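Side-chain contact in tail protein, 43 kDa (Neisseria meningitidis MC58, PDB 3D37), which is of unknown function but is probably a baseplate hub component of a phage-like tail: residues V131-N136 with W167-G172. Numbering follows the deposited sequence.
Sequences VLKAEN and WLEPDG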
loop_
_atom_site.group_PDB
_atom_site.type_symbol
_atom_site.label_atom_id
_atom_site.label_comp_id
_atom_site.label_asym_id
_atom_site.label_seq_id
_atom_site.Cartn_x
_atom_site.Cartn_y
_atom_site.Cartn_z
ATOM N N VAL A 131 29.332 -39.272 6.892
ATOM C CA VAL A 131 28.586 -40.269 7.633
ATOM C C VAL A 131 27.569 -40.883 6.669
ATOM O O VAL A 131 27.188 -40.258 5.645
ATOM C CB VAL A 131 27.945 -39.607 8.901
ATOM C CG1 VAL A 131 26.673 -40.319 9.382
ATOM C CG2 VAL A 131 28.976 -39.540 10.045
ATOM N N LEU A 132 27.198 -42.138 6.946
ATOM C CA LEU A 132 26.199 -42.855 6.146
ATOM C C LEU A 132 24.988 -42.908 7.051
ATOM O O LEU A 132 25.080 -43.240 8.242
ATOM C CB LEU A 132 26.678 -44.244 5.657
ATOM C CG LEU A 132 25.772 -45.133 4.767
ATOM C CD1 LEU A 132 25.746 -44.716 3.317
ATOM C CD2 LEU A 132 26.166 -46.635 4.871
ATOM N N LYS A 133 23.859 -42.479 6.503
ATOM C CA LYS A 133 22.617 -42.427 7.271
ATOM C C LYS A 133 21.682 -43.481 6.653
ATOM O O LYS A 133 20.644 -43.186 6.034
ATOM C CB LYS A 133 22.065 -40.992 7.244
ATOM C CG LYS A 133 21.764 -40.400 8.592
ATOM C CD LYS A 133 23.005 -40.176 9.420
ATOM C CE LYS A 133 22.643 -39.690 10.798
ATOM N NZ LYS A 133 22.115 -38.295 10.742
ATOM N N ALA A 134 22.102 -44.738 6.814
ATOM C CA ALA A 134 21.463 -45.877 6.149
ATOM C C ALA A 134 21.851 -47.204 6.851
ATOM O O ALA A 134 22.867 -47.277 7.559
ATOM C CB ALA A 134 21.825 -45.889 4.665
ATOM N N GLU A 135 21.029 -48.238 6.687
ATOM C CA GLU A 135 21.271 -49.506 7.365
ATOM C C GLU A 135 22.526 -50.172 6.786
ATOM O O GLU A 135 23.391 -50.698 7.517
ATOM C CB GLU A 135 20.069 -50.441 7.202
ATOM C CG GLU A 135 18.825 -50.074 8.055
ATOM C CD GLU A 135 18.906 -50.555 9.517
ATOM O OE1 GLU A 135 19.297 -51.731 9.723
ATOM O OE2 GLU A 135 18.561 -49.760 10.448
ATOM N N ASN A 136 22.598 -50.129 5.460
ATOM C CA ASN A 136 23.588 -50.828 4.704
ATOM C C ASN A 136 24.403 -49.883 3.848
ATOM O O ASN A 136 23.956 -48.815 3.456
ATOM C CB ASN A 136 22.875 -51.880 3.884
ATOM C CG ASN A 136 22.142 -52.896 4.781
ATOM O OD1 ASN A 136 22.784 -53.733 5.451
ATOM N ND2 ASN A 136 20.802 -52.802 4.826
ATOM N N TRP A 167 23.134 -34.876 1.941
ATOM C CA TRP A 167 22.903 -33.541 2.499
ATOM C C TRP A 167 23.949 -33.212 3.503
ATOM O O TRP A 167 24.591 -34.109 4.023
ATOM C CB TRP A 167 21.518 -33.428 3.148
ATOM C CG TRP A 167 21.281 -34.334 4.327
ATOM C CD1 TRP A 167 21.472 -34.033 5.623
ATOM C CD2 TRP A 167 20.767 -35.682 4.304
ATOM N NE1 TRP A 167 21.142 -35.107 6.420
ATOM C CE2 TRP A 167 20.689 -36.118 5.627
ATOM C CE3 TRP A 167 20.375 -36.549 3.282
ATOM C CZ2 TRP A 167 20.197 -37.353 5.963
ATOM C CZ3 TRP A 167 19.886 -37.735 3.596
ATOM C CH2 TRP A 167 19.802 -38.159 4.914
ATOM N N LEU A 168 24.065 -31.918 3.803
ATOM C CA LEU A 168 24.789 -31.434 4.972
ATOM C C LEU A 168 23.926 -31.318 6.206
ATOM O O LEU A 168 22.803 -30.813 6.166
ATOM C CB LEU A 168 25.439 -30.051 4.699
ATOM C CG LEU A 168 26.709 -30.018 3.871
ATOM C CD1 LEU A 168 27.900 -30.644 4.652
ATOM C CD2 LEU A 168 26.441 -30.753 2.581
ATOM N N GLU A 169 24.505 -31.764 7.316
ATOM C CA GLU A 169 23.952 -31.600 8.627
ATOM C C GLU A 169 24.372 -30.280 9.220
ATOM O O GLU A 169 25.312 -29.654 8.759
ATOM C CB GLU A 169 24.416 -32.731 9.548
ATOM C CG GLU A 169 23.996 -34.081 9.040
ATOM C CD GLU A 169 23.292 -34.925 10.081
ATOM O OE1 GLU A 169 23.972 -35.666 10.843
ATOM O OE2 GLU A 169 22.039 -34.883 10.099
ATOM N N PRO A 170 23.648 -29.839 10.224
ATOM C CA PRO A 170 23.931 -28.589 10.894
ATOM C C PRO A 170 25.401 -28.314 11.283
ATOM O O PRO A 170 25.880 -27.172 11.141
ATOM C CB PRO A 170 22.998 -28.650 12.102
ATOM C CG PRO A 170 21.816 -29.346 11.578
ATOM C CD PRO A 170 22.393 -30.441 10.725
ATOM N N ASP A 171 26.094 -29.312 11.801
ATOM C CA ASP A 171 27.496 -29.133 12.168
ATOM C C ASP A 171 28.483 -29.246 11.016
ATOM O O ASP A 171 29.652 -29.278 11.273
ATOM C CB ASP A 171 27.927 -30.087 13.315
ATOM C CG ASP A 171 28.004 -31.548 12.905
ATOM O OD1 ASP A 171 27.715 -31.912 11.737
ATOM O OD2 ASP A 171 28.302 -32.348 13.829
ATOM N N GLY A 172 28.026 -29.346 9.768
ATOM C CA GLY A 172 28.934 -29.377 8.633
ATOM C C GLY A 172 29.334 -30.784 8.141
ATOM O O GLY A 172 30.127 -30.891 7.210
#
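Lys-133 and Glu-169 reach toward each other from opposite directions and meet in a salt bridge, an example of how the outer strand 130-133 of a small sheet can be tied to the turn that follows the other outer strand, 165-168, across the strand between. The ammonium NZ of Lys-133 lies 3.2 Å from OE1 of Glu-169, a single charge-assisted hydrogen bond. NZ approaches from above the carboxylate, 40° out of its plane, and OE2 of Glu-169 stays within 3.5 Å of the same NZ, so OE2 probably also contributes to the attraction. Bends at chi2 (67°) and chi4 (-70°) shape the lysine chain on its way to the acid, while Glu-169 sets CG opposite its carbonyl carbon and beside the backbone N.

The indole of Trp-167 adds a loose van der Waals contact. CB of Lys-133 comes within 4.3 Å of CZ2 of Trp-167, touching the indole obliquely. Within its own segment the ring also has a polar neighbour, OE2 of Glu-169, which lies in plane at its edge.

Backbone bonding shapes the acidic side. A type I turn runs from Glu-169 to Gly-172, closed by Gly-172 N to Glu-169 O at 2.9 Å, and the acid stands at its first position, just beyond strand 165-168.

This surface contact belongs to the gp44-like second domain. Strand 174-177 runs between strands 130-133 and 165-168, parallel to the first and antiparallel to the second, and its Val-175 touches Lys-133, Trp-167 and Glu-169 alike. Phe-31 meets Trp-167 edge-to-face, while Leu-132 packs on helix 113-121.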